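Local coordinates for alginate lyase (Aplysia kurodai, PDB 5GMT), which cleaves alginate, a polymer of mannuronic and guluronic acids, as a polysaccharide lyase of family 14 with specificity for polymannuronate, at residues T14-L19 and F268-P273; S161-R166 and N227-R232; R60-K65 and H72-A77; L139-R144 and F184-N189. One frame throughout, in Å; residues are numbered along the deposited sequence.

Interaction 1: T14-L19 and F268-P273; sequences TTVWSL and FQILTP
The indole of W17 and the benzyl group of F268 lie side by side and point the same way, W17 CH2 resting 3.5 Å from F268 CB. CG of W17 is anti to the backbone N (chi1 170°), which brings the six-membered part of the indole against the neighbouring strand; there I270 crosses it obliquely, its CG1 3.7 Å from W17 CE3. L19 joins the same face, its side chain running alongside F268 while its carbonyl O lies in plane at the edge of the phenyl ring. Across the sheet, T15 and L271 meet on the other face, T15 OG1 3.4 Å from L271 CD2.

The backbone illustrates a classic beta bulge between antiparallel strands 14-19 and 261-272: V16 and W17 both face I270, whose O accepts V16 N at 2.9 Å and, weakly, W17 N at 3.4 Å. I270 N completes the bulge with a nearly straight bond (170°) to W17 O at 2.8 Å; regular pairing follows through L19 and F268. An alanine in place of W17 would remove the indole, its bond from NE1 to H34 O and its stack on H34, and would probably loosen the packing against F268 and I270. No side-chain hydrogen bond joins the two strands, so directional bonding falls to the backbone, while the W17, L19, F268 and I270 face adds apolar burial.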
# COMPACT_ATOMS: atom_id res chain seq x y z
N THR A 14 16.26 10.38 6.87
CA THR A 14 15.71 11.70 6.58
C THR A 14 14.24 11.62 6.18
O THR A 14 13.88 10.84 5.31
CB THR A 14 16.48 12.39 5.45
OG1 THR A 14 17.88 12.40 5.75
CG2 THR A 14 15.98 13.82 5.26
N THR A 15 13.39 12.43 6.81
CA THR A 15 12.00 12.53 6.40
C THR A 15 11.89 13.52 5.25
O THR A 15 12.25 14.69 5.40
CB THR A 15 11.09 12.97 7.58
OG1 THR A 15 11.16 11.99 8.62
CG2 THR A 15 9.66 13.11 7.12
N VAL A 16 11.41 13.07 4.10
CA VAL A 16 11.33 13.93 2.93
C VAL A 16 9.90 14.46 2.71
O VAL A 16 9.72 15.50 2.09
CB VAL A 16 11.83 13.22 1.64
CG1 VAL A 16 13.30 12.86 1.79
CG2 VAL A 16 11.00 11.98 1.33
N TRP A 17 8.91 13.76 3.25
CA TRP A 17 7.52 14.18 3.14
C TRP A 17 6.70 13.63 4.30
O TRP A 17 6.93 12.53 4.76
CB TRP A 17 6.93 13.73 1.80
CG TRP A 17 5.44 13.91 1.65
CD1 TRP A 17 4.77 15.03 1.22
CD2 TRP A 17 4.43 12.92 1.92
NE1 TRP A 17 3.41 14.80 1.21
CE2 TRP A 17 3.18 13.51 1.63
CE3 TRP A 17 4.47 11.61 2.37
CZ2 TRP A 17 1.99 12.83 1.80
CZ3 TRP A 17 3.28 10.93 2.53
CH2 TRP A 17 2.06 11.54 2.24
N SER A 18 5.74 14.42 4.77
CA SER A 18 4.78 13.92 5.75
C SER A 18 3.43 14.58 5.55
O SER A 18 3.32 15.63 4.92
CB SER A 18 5.27 14.17 7.18
OG SER A 18 5.28 15.55 7.49
N LEU A 19 2.39 13.95 6.09
CA LEU A 19 1.05 14.51 6.05
C LEU A 19 0.33 14.08 7.33
O LEU A 19 -0.08 12.93 7.47
CB LEU A 19 0.30 14.06 4.79
CG LEU A 19 -1.06 14.70 4.47
CD1 LEU A 19 -1.31 14.72 2.97
CD2 LEU A 19 -2.21 14.00 5.20
N PHE A 268 0.89 10.26 7.85
CA PHE A 268 1.73 9.77 6.74
C PHE A 268 3.16 10.30 6.84
O PHE A 268 3.37 11.46 7.17
CB PHE A 268 1.15 10.21 5.39
CG PHE A 268 -0.15 9.55 5.04
CD1 PHE A 268 -0.17 8.39 4.27
CD2 PHE A 268 -1.36 10.10 5.44
CE1 PHE A 268 -1.37 7.80 3.94
CE2 PHE A 268 -2.56 9.51 5.10
CZ PHE A 268 -2.56 8.36 4.33
N GLN A 269 4.13 9.45 6.53
CA GLN A 269 5.53 9.87 6.44
C GLN A 269 6.27 9.06 5.38
O GLN A 269 6.07 7.85 5.27
CB GLN A 269 6.28 9.69 7.76
CG GLN A 269 5.66 10.29 8.99
CD GLN A 269 6.46 9.90 10.23
OE1 GLN A 269 7.69 10.02 10.25
NE2 GLN A 269 5.77 9.41 11.25
N ILE A 270 7.15 9.72 4.64
CA ILE A 270 8.07 9.00 3.78
C ILE A 270 9.48 9.42 4.15
O ILE A 270 9.82 10.61 4.12
CB ILE A 270 7.80 9.26 2.28
CG1 ILE A 270 6.48 8.60 1.87
CG2 ILE A 270 8.93 8.72 1.44
CD1 ILE A 270 6.09 8.86 0.42
N LEU A 271 10.28 8.43 4.55
CA LEU A 271 11.70 8.64 4.85
C LEU A 271 12.57 7.96 3.82
O LEU A 271 12.14 7.01 3.16
CB LEU A 271 12.05 8.10 6.24
CG LEU A 271 11.23 8.63 7.41
CD1 LEU A 271 10.01 7.75 7.63
CD2 LEU A 271 12.11 8.68 8.65
N THR A 272 13.81 8.44 3.69
CA THR A 272 14.77 7.82 2.78
C THR A 272 16.03 7.42 3.53
O THR A 272 16.95 8.23 3.68
CB THR A 272 15.16 8.77 1.63
OG1 THR A 272 15.64 10.00 2.16
CG2 THR A 272 13.97 9.05 0.72
N PRO A 273 16.09 6.17 4.01
CA PRO A 273 17.29 5.69 4.70
C PRO A 273 18.38 5.37 3.69
O PRO A 273 18.11 5.34 2.48
CB PRO A 273 16.82 4.42 5.39
CG PRO A 273 15.76 3.87 4.44
CD PRO A 273 15.09 5.09 3.84

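Interaction 2: S161-R166 and N227-R232; sequences SGFKDR and NHLRMR
A G1 beta bulge, in which H228 and L229 both face G208, marks the corner where strand 222-229 ends, and R166 from a distant loop grips the peptide at this corner. Its guanidinium arrives end-on: R166 NH1 and NH2 each donate to N227 O at 3.0 Å, both nitrogens lying in the plane of that carbonyl. NH1 also reaches H228 O in a weak bond of 3.3 Å, consistent with the bulge, where positive phi at H228 (54°) turns two successive carbonyls toward one nitrogen. The chain of R166 bends at chi3 (53°).

In the concanavalin-like beta sandwich expected for the family, the contact ties the excursion between strands 149-154 and 169-170 to the end of a strand in the other sheet. The 3-10 turn 163-165 sets the arginine up, R166 N bonding to F163 O at 3.1 Å, and F163 itself receives L229 CD2 at its ring edge, 3.9 Å from CE1. Salt bridges from R166 to D168 and E160 flank the peptide grip and would probably offset its charge. H228 turns its imidazole away from R166, one face over N227 OD1, and bonds through NE2 to the carbonyl of G279, the last residue of the chain.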
# COMPACT_ATOMS: atom_id res chain seq x y z
N SER A 161 15.43 -18.46 -7.93
CA SER A 161 15.01 -19.85 -8.08
C SER A 161 14.20 -20.30 -6.86
O SER A 161 14.55 -19.98 -5.72
CB SER A 161 16.22 -20.76 -8.28
OG SER A 161 16.92 -20.40 -9.46
N GLY A 162 13.11 -21.02 -7.11
CA GLY A 162 12.29 -21.55 -6.04
C GLY A 162 11.34 -20.56 -5.37
O GLY A 162 10.68 -20.91 -4.39
N PHE A 163 11.26 -19.34 -5.90
CA PHE A 163 10.45 -18.27 -5.30
C PHE A 163 9.02 -18.70 -4.97
O PHE A 163 8.54 -18.46 -3.86
CB PHE A 163 10.40 -17.05 -6.24
CG PHE A 163 9.53 -15.92 -5.75
CD1 PHE A 163 10.03 -14.96 -4.89
CD2 PHE A 163 8.20 -15.82 -6.17
CE1 PHE A 163 9.23 -13.91 -4.44
CE2 PHE A 163 7.39 -14.77 -5.73
CZ PHE A 163 7.91 -13.82 -4.86
N LYS A 164 8.36 -19.33 -5.94
CA LYS A 164 6.97 -19.74 -5.78
C LYS A 164 6.77 -20.72 -4.64
O LYS A 164 5.68 -20.80 -4.07
CB LYS A 164 6.45 -20.35 -7.09
CG LYS A 164 6.33 -19.33 -8.21
CD LYS A 164 5.93 -19.96 -9.53
CE LYS A 164 5.71 -18.90 -10.61
NZ LYS A 164 4.57 -17.99 -10.29
N ASP A 165 7.83 -21.45 -4.29
CA ASP A 165 7.76 -22.48 -3.25
C ASP A 165 8.21 -22.01 -1.87
O ASP A 165 8.28 -22.81 -0.93
CB ASP A 165 8.62 -23.69 -3.67
CG ASP A 165 8.07 -24.40 -4.88
OD1 ASP A 165 6.83 -24.55 -4.97
OD2 ASP A 165 8.87 -24.79 -5.75
N ARG A 166 8.55 -20.73 -1.76
CA ARG A 166 8.94 -20.15 -0.48
C ARG A 166 7.81 -20.25 0.52
O ARG A 166 6.64 -20.11 0.17
CB ARG A 166 9.35 -18.68 -0.66
CG ARG A 166 10.74 -18.52 -1.26
CD ARG A 166 11.02 -17.10 -1.74
NE ARG A 166 10.76 -16.11 -0.70
CZ ARG A 166 11.29 -14.89 -0.68
NH1 ARG A 166 12.13 -14.51 -1.64
NH2 ARG A 166 10.99 -14.06 0.31
N ASN A 227 12.73 -10.98 2.13
CA ASN A 227 13.99 -10.66 1.48
C ASN A 227 14.19 -11.45 0.20
O ASN A 227 13.27 -12.16 -0.23
CB ASN A 227 15.17 -10.85 2.44
CG ASN A 227 15.23 -12.20 3.04
OD1 ASN A 227 14.93 -13.21 2.39
ND2 ASN A 227 15.63 -12.25 4.32
N HIS A 228 15.34 -11.25 -0.41
CA HIS A 228 15.68 -11.87 -1.69
C HIS A 228 14.62 -11.61 -2.76
O HIS A 228 14.14 -12.54 -3.42
CB HIS A 228 15.89 -13.36 -1.48
CG HIS A 228 16.99 -13.66 -0.50
ND1 HIS A 228 16.96 -14.73 0.36
CD2 HIS A 228 18.15 -12.99 -0.24
CE1 HIS A 228 18.05 -14.72 1.11
NE2 HIS A 228 18.79 -13.69 0.76
N LEU A 229 14.30 -10.33 -2.93
CA LEU A 229 13.35 -9.88 -3.94
C LEU A 229 14.01 -9.15 -5.09
O LEU A 229 15.02 -8.47 -4.91
CB LEU A 229 12.32 -8.93 -3.32
CG LEU A 229 11.45 -9.49 -2.21
CD1 LEU A 229 10.41 -8.44 -1.82
CD2 LEU A 229 10.79 -10.81 -2.61
N ARG A 230 13.41 -9.27 -6.27
CA ARG A 230 13.77 -8.45 -7.41
C ARG A 230 12.61 -7.50 -7.72
O ARG A 230 11.48 -7.96 -7.92
CB ARG A 230 14.08 -9.33 -8.63
CG ARG A 230 14.20 -8.54 -9.91
CD ARG A 230 14.79 -9.38 -11.01
NE ARG A 230 16.21 -9.59 -10.82
CZ ARG A 230 16.81 -10.77 -10.87
NH1 ARG A 230 16.12 -11.87 -11.12
NH2 ARG A 230 18.12 -10.86 -10.70
N MET A 231 12.88 -6.19 -7.72
CA MET A 231 11.87 -5.19 -8.05
C MET A 231 12.09 -4.63 -9.45
O MET A 231 11.15 -4.16 -10.10
CB MET A 231 11.88 -4.04 -7.04
CG MET A 231 11.37 -4.41 -5.66
SD MET A 231 12.66 -5.24 -4.70
CE MET A 231 12.08 -4.89 -3.03
N ARG A 232 13.33 -4.64 -9.91
CA ARG A 232 13.66 -3.99 -11.17
C ARG A 232 14.72 -4.77 -11.94
O ARG A 232 15.52 -5.50 -11.35
CB ARG A 232 14.12 -2.56 -10.91
CG ARG A 232 15.31 -2.52 -9.97
CD ARG A 232 15.91 -1.13 -9.83
NE ARG A 232 17.11 -1.18 -9.00
CZ ARG A 232 17.98 -0.19 -8.90
NH1 ARG A 232 17.81 0.93 -9.59
NH2 ARG A 232 19.05 -0.33 -8.13

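Interaction 3: R60-K65 and H72-A77; sequences RIFYEK and HDHRGA
Three aromatic rings define this corner. The F62 ring carries the backbone N of E64 over the centre of one face, 3.8 Å above the plane, and meets H74 obliquely, the two planes 54° apart. Y63 takes I61 CG2 over one face, toward the rim, and R75 O at its edge, 3.9 Å from CD1. At the edge of the H74 imidazole stands the carboxylate of E64, turned nearly perpendicular (89°) to the ring; ND1 donates to OE2 at 3.0 Å, coming from above the carboxylate plane. A water donates to E64 OE2 at 2.5 Å and to D73 O at 3.0 Å. The backbone adds an almost straight bond (172°) from E64 N to H74 O, 3.0 Å long. The nearby carboxylate would probably favour the doubly protonated, cationic form of H74.

An alanine at E64 would remove the acceptor of H74 ND1 and one of the water's two acceptors, and would probably leave the H74 ring less firmly oriented. I61 CG2 lies 3.7 Å from G76 CA; a CB on G76 would press on Y63 CE1 and the carbonyl O of R75, so the backbone suits glycine. The contact lies where the chain passes from one sheet to the other: strand 58-63 lies between strands 47-50 and 261-272, strand 76-81 between strands 38-42 and 238-247. Y63 OH bonds to S263 and T246, one on each sheet.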
# COMPACT_ATOMS: atom_id res chain seq x y z
N ARG A 60 -10.79 9.89 5.48
CA ARG A 60 -11.71 8.78 5.73
C ARG A 60 -12.19 8.20 4.42
O ARG A 60 -12.62 8.93 3.53
CB ARG A 60 -12.91 9.21 6.58
CG ARG A 60 -13.73 8.03 7.10
CD ARG A 60 -15.06 8.45 7.74
NE ARG A 60 -16.06 8.76 6.71
CZ ARG A 60 -17.32 9.12 6.96
NH1 ARG A 60 -17.76 9.24 8.21
NH2 ARG A 60 -18.15 9.36 5.95
N ILE A 61 -12.12 6.88 4.32
CA ILE A 61 -12.60 6.17 3.15
C ILE A 61 -13.79 5.29 3.54
O ILE A 61 -13.71 4.51 4.49
CB ILE A 61 -11.50 5.27 2.54
CG1 ILE A 61 -10.21 6.06 2.30
CG2 ILE A 61 -12.02 4.60 1.26
CD1 ILE A 61 -10.36 7.24 1.34
N PHE A 62 -14.88 5.43 2.79
CA PHE A 62 -16.09 4.68 3.01
C PHE A 62 -16.22 3.53 2.00
O PHE A 62 -16.07 3.75 0.80
CB PHE A 62 -17.29 5.61 2.92
CG PHE A 62 -18.61 4.91 2.85
CD1 PHE A 62 -19.00 4.05 3.86
CD2 PHE A 62 -19.48 5.14 1.79
CE1 PHE A 62 -20.22 3.41 3.81
CE2 PHE A 62 -20.70 4.51 1.73
CZ PHE A 62 -21.08 3.64 2.75
N TYR A 63 -16.45 2.31 2.50
CA TYR A 63 -16.75 1.17 1.66
C TYR A 63 -18.18 0.74 1.94
O TYR A 63 -18.49 0.23 3.02
CB TYR A 63 -15.81 -0.02 1.91
CG TYR A 63 -14.36 0.32 2.21
CD1 TYR A 63 -13.36 0.20 1.24
CD2 TYR A 63 -13.99 0.73 3.49
CE1 TYR A 63 -12.05 0.50 1.55
CE2 TYR A 63 -12.69 1.04 3.80
CZ TYR A 63 -11.72 0.92 2.82
OH TYR A 63 -10.42 1.22 3.15
N GLU A 64 -19.03 0.93 0.95
CA GLU A 64 -20.42 0.55 1.09
C GLU A 64 -20.57 -0.96 1.20
O GLU A 64 -19.82 -1.70 0.56
CB GLU A 64 -21.20 1.08 -0.11
CG GLU A 64 -22.68 0.99 0.02
CD GLU A 64 -23.34 2.12 -0.73
OE1 GLU A 64 -24.17 2.83 -0.12
OE2 GLU A 64 -23.00 2.31 -1.93
N LYS A 65 -21.53 -1.41 2.00
CA LYS A 65 -21.87 -2.83 2.07
C LYS A 65 -22.08 -3.36 0.66
O LYS A 65 -22.76 -2.72 -0.15
CB LYS A 65 -23.13 -3.02 2.93
CG LYS A 65 -23.53 -4.48 3.12
CD LYS A 65 -24.64 -4.60 4.17
CE LYS A 65 -25.01 -6.07 4.39
NZ LYS A 65 -25.96 -6.22 5.54
N HIS A 72 -19.64 0.17 -9.10
CA HIS A 72 -19.48 1.52 -9.64
C HIS A 72 -19.34 2.59 -8.54
O HIS A 72 -18.62 3.57 -8.72
CB HIS A 72 -20.68 1.85 -10.55
CG HIS A 72 -20.54 3.13 -11.33
ND1 HIS A 72 -20.81 4.37 -10.80
CD2 HIS A 72 -20.21 3.34 -12.63
CE1 HIS A 72 -20.62 5.29 -11.72
NE2 HIS A 72 -20.27 4.70 -12.85
N ASP A 73 -20.00 2.37 -7.40
CA ASP A 73 -20.15 3.43 -6.39
C ASP A 73 -19.63 3.03 -5.02
O ASP A 73 -19.78 1.88 -4.60
CB ASP A 73 -21.62 3.83 -6.26
CG ASP A 73 -22.22 4.27 -7.57
OD1 ASP A 73 -21.64 5.17 -8.21
OD2 ASP A 73 -23.24 3.67 -7.98
N HIS A 74 -19.04 4.02 -4.32
CA HIS A 74 -18.61 3.90 -2.93
C HIS A 74 -17.84 2.62 -2.65
O HIS A 74 -18.16 1.89 -1.71
CB HIS A 74 -19.81 3.98 -1.98
CG HIS A 74 -20.72 5.14 -2.25
ND1 HIS A 74 -22.01 4.99 -2.71
CD2 HIS A 74 -20.51 6.47 -2.14
CE1 HIS A 74 -22.56 6.18 -2.87
NE2 HIS A 74 -21.67 7.09 -2.54
N ARG A 75 -16.81 2.35 -3.45
CA ARG A 75 -16.06 1.10 -3.31
C ARG A 75 -14.66 1.32 -2.74
O ARG A 75 -13.91 0.36 -2.59
CB ARG A 75 -15.96 0.37 -4.65
CG ARG A 75 -15.01 1.07 -5.64
CD ARG A 75 -14.83 0.26 -6.91
NE ARG A 75 -13.93 0.92 -7.86
CZ ARG A 75 -14.26 1.98 -8.58
NH1 ARG A 75 -15.47 2.51 -8.45
NH2 ARG A 75 -13.39 2.52 -9.43
N GLY A 76 -14.32 2.57 -2.42
CA GLY A 76 -13.00 2.89 -1.90
C GLY A 76 -12.35 3.98 -2.73
O GLY A 76 -13.04 4.73 -3.42
N ALA A 77 -11.02 4.07 -2.69
CA ALA A 77 -10.34 5.13 -3.42
C ALA A 77 -8.89 4.79 -3.74
O ALA A 77 -8.31 3.86 -3.16
CB ALA A 77 -10.41 6.42 -2.64
O HOH W 1 -22.18 0.45 -3.46

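Interaction 4: L139-R144 and F184-N189; sequences LRLMWR and FRFMNN
F186 carries this contact with its ring rim. F186 CD2 lies 3.8 Å from W143 CB, which approaches obliquely, while F186 CE2 points at M142 O, also 3.8 Å away and in the plane of the ring. L141 CD2 touches the same rim more loosely, 4.4 Å from F186 CZ, and equally reaches F184 CE2 at 4.4 Å. The two phenylalanines are in touch, F186 CZ lying in plane at the edge of the F184 ring, so that one leucine methyl meets a pair of aromatic rings.

The second shell fixes these parts. CG of W143 takes the crowded position between the backbone N and the carbonyl carbon (chi1 72°), directing the indole away from F186 and leaving CB to make the contact; the indole is held by NE1 bonding to F106 O and by edge-to-face packing with F104, F106 and F248. F186 meets the F101 ring and packs on V214 of strand 208-216, as F184 does on V214 and I212. L141 leans on I194, of strand 191-199. Strand 136-143 belongs to one sheet, and strands 191-199 and 208-216 to the other, so the loop 184-189 drops its rings into the interior between them.

No hydrogen bond crosses between the two segments. The buried fit rests mainly on apolar contact, and the aromatic edge turned to M142 O would probably be mildly favourable.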
# COMPACT_ATOMS: atom_id res chain seq x y z
N LEU A 139 3.99 -2.21 -4.31
CA LEU A 139 4.13 -2.91 -3.05
C LEU A 139 3.06 -2.47 -2.06
O LEU A 139 3.37 -2.11 -0.92
CB LEU A 139 5.53 -2.68 -2.47
CG LEU A 139 6.68 -3.13 -3.38
CD1 LEU A 139 8.04 -2.57 -2.91
CD2 LEU A 139 6.74 -4.66 -3.53
N ARG A 140 1.81 -2.49 -2.50
CA ARG A 140 0.68 -2.31 -1.59
C ARG A 140 0.64 -3.40 -0.51
O ARG A 140 1.29 -4.44 -0.62
CB ARG A 140 -0.63 -2.33 -2.37
CG ARG A 140 -0.78 -1.16 -3.32
CD ARG A 140 -2.03 -1.34 -4.15
NE ARG A 140 -1.87 -2.40 -5.15
CZ ARG A 140 -2.79 -2.74 -6.04
NH1 ARG A 140 -3.96 -2.11 -6.09
NH2 ARG A 140 -2.53 -3.73 -6.89
N LEU A 141 -0.11 -3.13 0.55
CA LEU A 141 -0.45 -4.15 1.53
C LEU A 141 -1.84 -4.65 1.20
O LEU A 141 -2.58 -4.01 0.45
CB LEU A 141 -0.38 -3.60 2.96
CG LEU A 141 0.98 -3.57 3.69
CD1 LEU A 141 1.98 -2.74 2.92
CD2 LEU A 141 0.80 -3.00 5.11
N MET A 142 -2.20 -5.82 1.73
CA MET A 142 -3.58 -6.26 1.65
C MET A 142 -4.01 -6.78 3.01
O MET A 142 -3.17 -7.22 3.78
CB MET A 142 -3.77 -7.36 0.60
CG MET A 142 -4.07 -6.84 -0.80
SD MET A 142 -4.70 -8.13 -1.91
CE MET A 142 -6.27 -8.52 -1.14
N TRP A 143 -5.30 -6.70 3.30
CA TRP A 143 -5.85 -7.53 4.36
C TRP A 143 -6.49 -8.73 3.70
O TRP A 143 -6.70 -8.76 2.48
CB TRP A 143 -6.85 -6.78 5.26
CG TRP A 143 -8.20 -6.49 4.63
CD1 TRP A 143 -9.28 -7.32 4.56
CD2 TRP A 143 -8.60 -5.26 4.03
NE1 TRP A 143 -10.33 -6.69 3.92
CE2 TRP A 143 -9.94 -5.42 3.60
CE3 TRP A 143 -7.96 -4.03 3.81
CZ2 TRP A 143 -10.64 -4.40 2.95
CZ3 TRP A 143 -8.67 -3.02 3.17
CH2 TRP A 143 -9.99 -3.21 2.74
N ARG A 144 -6.75 -9.75 4.50
CA ARG A 144 -7.35 -10.97 4.01
C ARG A 144 -8.41 -11.39 4.99
O ARG A 144 -8.79 -10.62 5.89
CB ARG A 144 -6.29 -12.07 3.84
CG ARG A 144 -5.28 -11.81 2.73
CD ARG A 144 -5.87 -12.10 1.36
NE ARG A 144 -4.93 -11.79 0.28
CZ ARG A 144 -5.21 -11.91 -1.02
NH1 ARG A 144 -4.30 -11.59 -1.94
NH2 ARG A 144 -6.40 -12.36 -1.40
N PHE A 184 1.36 -10.72 10.10
CA PHE A 184 0.80 -9.64 10.91
C PHE A 184 -0.69 -9.63 10.65
O PHE A 184 -1.16 -10.24 9.70
CB PHE A 184 1.44 -8.28 10.57
CG PHE A 184 1.53 -7.98 9.10
CD1 PHE A 184 2.62 -8.43 8.35
CD2 PHE A 184 0.55 -7.25 8.46
CE1 PHE A 184 2.71 -8.16 7.00
CE2 PHE A 184 0.64 -6.96 7.10
CZ PHE A 184 1.72 -7.43 6.37
N ARG A 185 -1.45 -8.98 11.52
CA ARG A 185 -2.90 -9.04 11.41
C ARG A 185 -3.50 -7.71 11.83
O ARG A 185 -2.97 -7.02 12.70
CB ARG A 185 -3.48 -10.18 12.28
CG ARG A 185 -5.01 -10.31 12.21
CD ARG A 185 -5.57 -11.51 12.99
NE ARG A 185 -5.58 -12.74 12.18
CZ ARG A 185 -6.26 -13.84 12.48
NH1 ARG A 185 -7.02 -13.89 13.57
NH2 ARG A 185 -6.20 -14.90 11.68
N PHE A 186 -4.60 -7.35 11.17
CA PHE A 186 -5.32 -6.13 11.47
C PHE A 186 -6.51 -6.43 12.36
O PHE A 186 -7.16 -7.46 12.20
CB PHE A 186 -5.76 -5.46 10.17
CG PHE A 186 -4.63 -5.17 9.24
CD1 PHE A 186 -3.68 -4.20 9.57
CD2 PHE A 186 -4.49 -5.86 8.05
CE1 PHE A 186 -2.62 -3.93 8.71
CE2 PHE A 186 -3.44 -5.59 7.20
CZ PHE A 186 -2.50 -4.63 7.52
N MET A 187 -6.78 -5.52 13.30
CA MET A 187 -7.86 -5.71 14.26
C MET A 187 -8.97 -4.68 14.07
O MET A 187 -8.70 -3.50 13.90
CB MET A 187 -7.32 -5.61 15.69
CG MET A 187 -6.19 -6.58 15.97
SD MET A 187 -5.69 -6.52 17.70
CE MET A 187 -7.12 -7.24 18.49
N ASN A 188 -10.21 -5.15 14.09
CA ASN A 188 -11.36 -4.26 14.03
C ASN A 188 -11.36 -3.23 15.16
O ASN A 188 -10.93 -3.52 16.28
CB ASN A 188 -12.65 -5.09 14.06
CG ASN A 188 -13.88 -4.25 13.81
OD1 ASN A 188 -13.81 -3.18 13.22
ND2 ASN A 188 -15.03 -4.77 14.24
N ASN A 189 -11.82 -2.02 14.83
CA ASN A 189 -12.04 -0.94 15.80
C ASN A 189 -10.79 -0.53 16.57
O ASN A 189 -10.85 -0.19 17.75
CB ASN A 189 -13.16 -1.34 16.77
CG ASN A 189 -14.48 -1.58 16.05
OD1 ASN A 189 -14.83 -0.85 15.12
ND2 ASN A 189 -15.20 -2.62 16.46

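From the N terminus, interaction 1 opens first and closes last: strand 14-19 waits for strand 261-272, so the other three contacts nest inside its loop. Interaction 3 closes early, with only six residues between its segments, where the chain passes from one sheet to the other. Interaction 4 then opens at 139-144, and interaction 2 opens at 161-166 before 184-189 closes interaction 4; 227-232 closes interaction 2 later, so these two cross. Interactions 2 and 3 lie on opposite sides of the chain's centre, their own centres about 34 Å apart. Interaction 1 fastens the terminal strand, interactions 2 and 3 link sheets through loops, and interaction 4 fills the interior.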